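Local coordinates for protein endo-beta-mannanase (Rhizomucor miehei, PDB 4QP0) that probably hydrolyses internal beta-1,4-mannosidic linkages in mannans, galactomannans and glucomannans, as a secreted family 5 glycoside hydrolase, at residues Phe132-Lys143 with Val194-Tyr205. Residues are numbered along the deposited sequence; the frame is centred on the assembly and turned at random.
Sequences FYTNTEMIDSFK and VTTAWIKEISEY
The Trp198 indole has Tyr133 over one face and, toward the rim of the opposite face, Ile202 CG1 from its own helix. Tyr133 CD1 sits over the centre of the ring system, 3.4 Å from Trp198 CD2, while the Tyr133 ring and the six-membered ring of Trp198 meet obliquely, planes at 49°. Backbone joins in on the same face: Tyr133 CA lies 4.0 Å from the centroid of the five-membered ring of Trp198, a CH-pi contact. Ile139 CG1 approaches the indole edge at CD1, and Phe132 closes in obliquely, its CE2 3.4 Å from Trp198 CZ2. With CG anti to the backbone N (chi1 172°), the indole reaches out from its helix toward Tyr133. Further toward the C-terminal ends of the two segments, Phe142 CE2 touches both Trp198 CZ2 and Ile202 CG2, and Ile202 CD1 meets Ile139 CG2 at 4.0 Å.

The second flat group, Tyr205, carries Lys143 over one face. Lys143 CG stands 3.8 Å from the ring centroid, almost on the normal, and the extended chain runs on across the ring to deliver NZ to Glu201 OE2, a long salt bridge of 3.5 Å. The other carboxylate oxygen, OE1, rests against Ile139 CD1.

Helices 136-151 and 192-209, neighbours on the outside of the TIM barrel, run in roughly the same direction here, their short segments at 34°, and the residues just before helix 136-151 bring Phe132 and Tyr133 against Trp198. Tyr133 OH is hydrogen-bonded to the backbone O of Arg177, and Phe132 continues the aromatic packing to Tyr120. The contact is thus mainly apolar and aromatic, with one charged pair along its partly exposed margin, where solvent would probably weaken the attraction.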
loop_
_atom_site.group_PDB
_atom_site.type_symbol
_atom_site.label_atom_id
_atom_site.label_comp_id
_atom_site.label_asym_id
_atom_site.label_seq_id
_atom_site.Cartn_x
_atom_site.Cartn_y
_atom_site.Cartn_z
ATOM N N PHE A 132 -3.730 -18.052 6.666
ATOM C CA PHE A 132 -3.033 -17.499 5.504
ATOM C C PHE A 132 -1.532 -17.294 5.743
ATOM O O PHE A 132 -0.740 -17.317 4.797
ATOM C CB PHE A 132 -3.687 -16.178 5.082
ATOM C CG PHE A 132 -3.246 -15.683 3.736
ATOM C CD1 PHE A 132 -3.572 -16.383 2.583
ATOM C CD2 PHE A 132 -2.512 -14.516 3.621
ATOM C CE1 PHE A 132 -3.166 -15.933 1.339
ATOM C CE2 PHE A 132 -2.108 -14.052 2.378
ATOM C CZ PHE A 132 -2.429 -14.766 1.237
ATOM N N TYR A 133 -1.157 -17.116 7.009
ATOM C CA TYR A 133 0.233 -16.874 7.397
ATOM C C TYR A 133 1.056 -18.145 7.594
ATOM O O TYR A 133 2.288 -18.084 7.605
ATOM C CB TYR A 133 0.293 -16.009 8.664
ATOM C CG TYR A 133 -0.416 -14.669 8.543
ATOM C CD1 TYR A 133 -0.457 -13.978 7.333
ATOM C CD2 TYR A 133 -1.027 -14.083 9.647
ATOM C CE1 TYR A 133 -1.099 -12.756 7.224
ATOM C CE2 TYR A 133 -1.672 -12.861 9.546
ATOM C CZ TYR A 133 -1.703 -12.203 8.333
ATOM O OH TYR A 133 -2.336 -10.981 8.224
ATOM N N THR A 134 0.384 -19.290 7.735
ATOM C CA THR A 134 1.075 -20.569 7.997
ATOM C C THR A 134 0.831 -21.672 6.954
ATOM O O THR A 134 1.761 -22.391 6.567
ATOM C CB THR A 134 0.778 -21.113 9.415
ATOM O OG1 THR A 134 -0.595 -20.873 9.758
ATOM C CG2 THR A 134 1.677 -20.442 10.434
ATOM N N ASN A 135 -0.420 -21.789 6.512
ATOM C CA ASN A 135 -0.873 -22.851 5.615
ATOM C C ASN A 135 -0.084 -22.922 4.311
ATOM O O ASN A 135 -0.160 -22.004 3.497
ATOM C CB ASN A 135 -2.364 -22.652 5.320
ATOM C CG ASN A 135 -3.005 -23.870 4.689
ATOM O OD1 ASN A 135 -3.196 -24.897 5.343
ATOM N ND2 ASN A 135 -3.355 -23.757 3.415
ATOM N N THR A 136 0.656 -24.016 4.110
ATOM C CA THR A 136 1.512 -24.178 2.920
ATOM C C THR A 136 0.725 -24.128 1.601
ATOM O O THR A 136 1.172 -23.504 0.628
ATOM C CB THR A 136 2.379 -25.457 2.989
ATOM O OG1 THR A 136 3.138 -25.452 4.201
ATOM C CG2 THR A 136 3.352 -25.532 1.819
ATOM N N GLU A 137 -0.445 -24.767 1.587
ATOM C CA GLU A 137 -1.340 -24.761 0.425
ATOM C C GLU A 137 -1.802 -23.333 0.072
ATOM O O GLU A 137 -1.738 -22.930 -1.086
ATOM C CB GLU A 137 -2.540 -25.691 0.670
ATOM C CG GLU A 137 -3.167 -26.283 -0.581
ATOM C CD GLU A 137 -4.521 -26.912 -0.310
ATOM N N MET A 138 -2.245 -22.575 1.074
ATOM C CA MET A 138 -2.663 -21.169 0.888
ATOM C C MET A 138 -1.518 -20.258 0.419
ATOM O O MET A 138 -1.707 -19.434 -0.484
ATOM C CB MET A 138 -3.300 -20.601 2.170
ATOM C CG MET A 138 -4.739 -21.046 2.426
ATOM S SD MET A 138 -5.407 -20.499 4.013
ATOM C CE MET A 138 -6.773 -21.623 4.257
ATOM N N ILE A 139 -0.348 -20.413 1.037
ATOM C CA ILE A 139 0.870 -19.670 0.679
ATOM C C ILE A 139 1.302 -19.934 -0.775
ATOM O O ILE A 139 1.774 -19.022 -1.463
ATOM C CB ILE A 139 2.042 -20.004 1.649
ATOM C CG1 ILE A 139 1.690 -19.610 3.093
ATOM C CG2 ILE A 139 3.344 -19.339 1.206
ATOM C CD1 ILE A 139 2.625 -20.171 4.154
ATOM N N ASP A 140 1.143 -21.178 -1.233
ATOM C CA ASP A 140 1.521 -21.558 -2.601
ATOM C C ASP A 140 0.612 -20.938 -3.662
ATOM O O ASP A 140 1.043 -20.703 -4.801
ATOM C CB ASP A 140 1.571 -23.076 -2.750
ATOM C CG ASP A 140 2.817 -23.675 -2.132
ATOM O OD1 ASP A 140 3.804 -22.930 -1.934
ATOM O OD2 ASP A 140 2.815 -24.891 -1.851
ATOM N N SER A 141 -0.631 -20.670 -3.270
ATOM C CA SER A 141 -1.596 -19.988 -4.120
ATOM C C SER A 141 -1.294 -18.491 -4.190
ATOM O O SER A 141 -1.475 -17.864 -5.240
ATOM C CB SER A 141 -3.014 -20.224 -3.606
ATOM O OG SER A 141 -3.980 -19.725 -4.509
ATOM N N PHE A 142 -0.837 -17.917 -3.076
ATOM C CA PHE A 142 -0.403 -16.525 -3.071
ATOM C C PHE A 142 0.860 -16.394 -3.914
ATOM O O PHE A 142 0.985 -15.460 -4.711
ATOM C CB PHE A 142 -0.198 -15.996 -1.640
ATOM C CG PHE A 142 0.018 -14.494 -1.558
ATOM C CD1 PHE A 142 -0.505 -13.626 -2.530
ATOM C CD2 PHE A 142 0.729 -13.940 -0.488
ATOM C CE1 PHE A 142 -0.299 -12.252 -2.447
ATOM C CE2 PHE A 142 0.929 -12.562 -0.401
ATOM C CZ PHE A 142 0.417 -11.721 -1.380
ATOM N N LYS A 143 1.773 -17.351 -3.760
ATOM C CA LYS A 143 3.010 -17.364 -4.535
ATOM C C LYS A 143 2.752 -17.432 -6.042
ATOM O O LYS A 143 3.210 -16.560 -6.794
ATOM C CB LYS A 143 3.914 -18.510 -4.096
ATOM C CG LYS A 143 4.703 -18.222 -2.835
ATOM C CD LYS A 143 5.498 -19.449 -2.416
ATOM C CE LYS A 143 6.365 -19.145 -1.203
ATOM N NZ LYS A 143 7.128 -20.345 -0.764
ATOM N N VAL A 194 5.117 -15.160 13.964
ATOM C CA VAL A 194 4.441 -15.780 12.819
ATOM C C VAL A 194 4.178 -14.776 11.691
ATOM O O VAL A 194 4.388 -15.071 10.508
ATOM C CB VAL A 194 3.143 -16.482 13.267
ATOM C CG1 VAL A 194 2.191 -16.710 12.094
ATOM C CG2 VAL A 194 3.475 -17.793 13.976
ATOM N N THR A 195 3.728 -13.586 12.064
ATOM C CA THR A 195 3.476 -12.516 11.105
ATOM C C THR A 195 4.773 -12.163 10.366
ATOM O O THR A 195 4.809 -12.157 9.142
ATOM C CB THR A 195 2.834 -11.297 11.808
ATOM O OG1 THR A 195 1.882 -10.675 10.941
ATOM C CG2 THR A 195 3.870 -10.285 12.261
ATOM N N THR A 196 5.843 -11.939 11.123
ATOM C CA THR A 196 7.137 -11.534 10.579
ATOM C C THR A 196 7.758 -12.603 9.673
ATOM O O THR A 196 8.318 -12.273 8.622
ATOM C CB THR A 196 8.105 -11.146 11.715
ATOM O OG1 THR A 196 7.592 -9.986 12.385
ATOM C CG2 THR A 196 9.508 -10.855 11.189
ATOM N N ALA A 197 7.653 -13.869 10.072
ATOM C CA ALA A 197 8.187 -14.971 9.267
ATOM C C ALA A 197 7.445 -15.129 7.929
ATOM O O ALA A 197 8.056 -15.386 6.895
ATOM C CB ALA A 197 8.179 -16.272 10.060
ATOM N N TRP A 198 6.129 -14.955 7.953
ATOM C CA TRP A 198 5.341 -14.954 6.728
ATOM C C TRP A 198 5.740 -13.815 5.834
ATOM O O TRP A 198 5.840 -13.977 4.621
ATOM C CB TRP A 198 3.853 -14.891 7.057
ATOM C CG TRP A 198 2.969 -14.688 5.853
ATOM C CD1 TRP A 198 2.580 -15.636 4.916
ATOM C CD2 TRP A 198 2.330 -13.437 5.417
ATOM N NE1 TRP A 198 1.771 -15.077 3.958
ATOM C CE2 TRP A 198 1.575 -13.766 4.200
ATOM C CE3 TRP A 198 2.301 -12.137 5.897
ATOM C CZ2 TRP A 198 0.846 -12.810 3.506
ATOM C CZ3 TRP A 198 1.552 -11.184 5.196
ATOM C CH2 TRP A 198 0.841 -11.515 4.032
ATOM N N ILE A 199 5.998 -12.655 6.430
ATOM C CA ILE A 199 6.463 -11.478 5.680
ATOM C C ILE A 199 7.831 -11.744 5.065
ATOM O O ILE A 199 8.115 -11.292 3.956
ATOM C CB ILE A 199 6.562 -10.231 6.587
ATOM C CG1 ILE A 199 5.175 -9.817 7.107
ATOM C CG2 ILE A 199 7.281 -9.084 5.875
ATOM C CD1 ILE A 199 4.261 -9.195 6.069
ATOM N N LYS A 200 8.668 -12.473 5.801
ATOM C CA LYS A 200 10.039 -12.756 5.387
ATOM C C LYS A 200 10.070 -13.545 4.080
ATOM O O LYS A 200 10.673 -13.092 3.099
ATOM C CB LYS A 200 10.780 -13.508 6.498
ATOM C CG LYS A 200 12.255 -13.772 6.236
ATOM C CD LYS A 200 12.906 -14.383 7.465
ATOM C CE LYS A 200 14.419 -14.439 7.337
ATOM N NZ LYS A 200 14.854 -15.566 6.470
ATOM N N GLU A 201 9.400 -14.703 4.062
ATOM C CA GLU A 201 9.467 -15.610 2.915
ATOM C C GLU A 201 8.716 -15.116 1.679
ATOM O O GLU A 201 9.141 -15.376 0.555
ATOM C CB GLU A 201 9.022 -17.028 3.301
ATOM C CG GLU A 201 7.522 -17.272 3.251
ATOM C CD GLU A 201 7.176 -18.746 3.310
ATOM O OE1 GLU A 201 6.252 -19.105 4.076
ATOM O OE2 GLU A 201 7.827 -19.546 2.597
ATOM N N ILE A 202 7.603 -14.416 1.883
ATOM C CA ILE A 202 6.870 -13.808 0.772
ATOM C C ILE A 202 7.706 -12.711 0.114
ATOM O O ILE A 202 7.805 -12.656 -1.110
ATOM C CB ILE A 202 5.489 -13.262 1.207
ATOM C CG1 ILE A 202 4.557 -14.411 1.640
ATOM C CG2 ILE A 202 4.846 -12.432 0.102
ATOM C CD1 ILE A 202 4.282 -15.460 0.582
ATOM N N SER A 203 8.331 -11.859 0.919
ATOM C CA SER A 203 9.186 -10.804 0.356
ATOM C C SER A 203 10.427 -11.402 -0.302
ATOM O O SER A 203 10.877 -10.911 -1.335
ATOM C CB SER A 203 9.557 -9.737 1.398
ATOM O OG SER A 203 10.302 -10.280 2.477
ATOM N N GLU A 204 10.965 -12.473 0.283
ATOM C CA GLU A 204 12.057 -13.213 -0.353
ATOM C C GLU A 204 11.600 -13.860 -1.657
ATOM O O GLU A 204 12.323 -13.820 -2.648
ATOM C CB GLU A 204 12.693 -14.235 0.594
ATOM C CG GLU A 204 13.720 -13.619 1.540
ATOM C CD GLU A 204 14.129 -14.535 2.692
ATOM O OE1 GLU A 204 13.670 -15.704 2.746
ATOM O OE2 GLU A 204 14.914 -14.073 3.556
ATOM N N TYR A 205 10.395 -14.421 -1.667
ATOM C CA TYR A 205 9.850 -14.995 -2.900
ATOM C C TYR A 205 9.715 -13.942 -4.004
ATOM O O TYR A 205 10.054 -14.215 -5.156
ATOM C CB TYR A 205 8.519 -15.712 -2.661
ATOM C CG TYR A 205 7.954 -16.360 -3.912
ATOM C CD1 TYR A 205 8.514 -17.535 -4.432
ATOM C CD2 TYR A 205 6.862 -15.798 -4.584
ATOM C CE1 TYR A 205 8.003 -18.125 -5.582
ATOM C CE2 TYR A 205 6.344 -16.379 -5.733
ATOM C CZ TYR A 205 6.914 -17.543 -6.225
ATOM O OH TYR A 205 6.401 -18.122 -7.362
#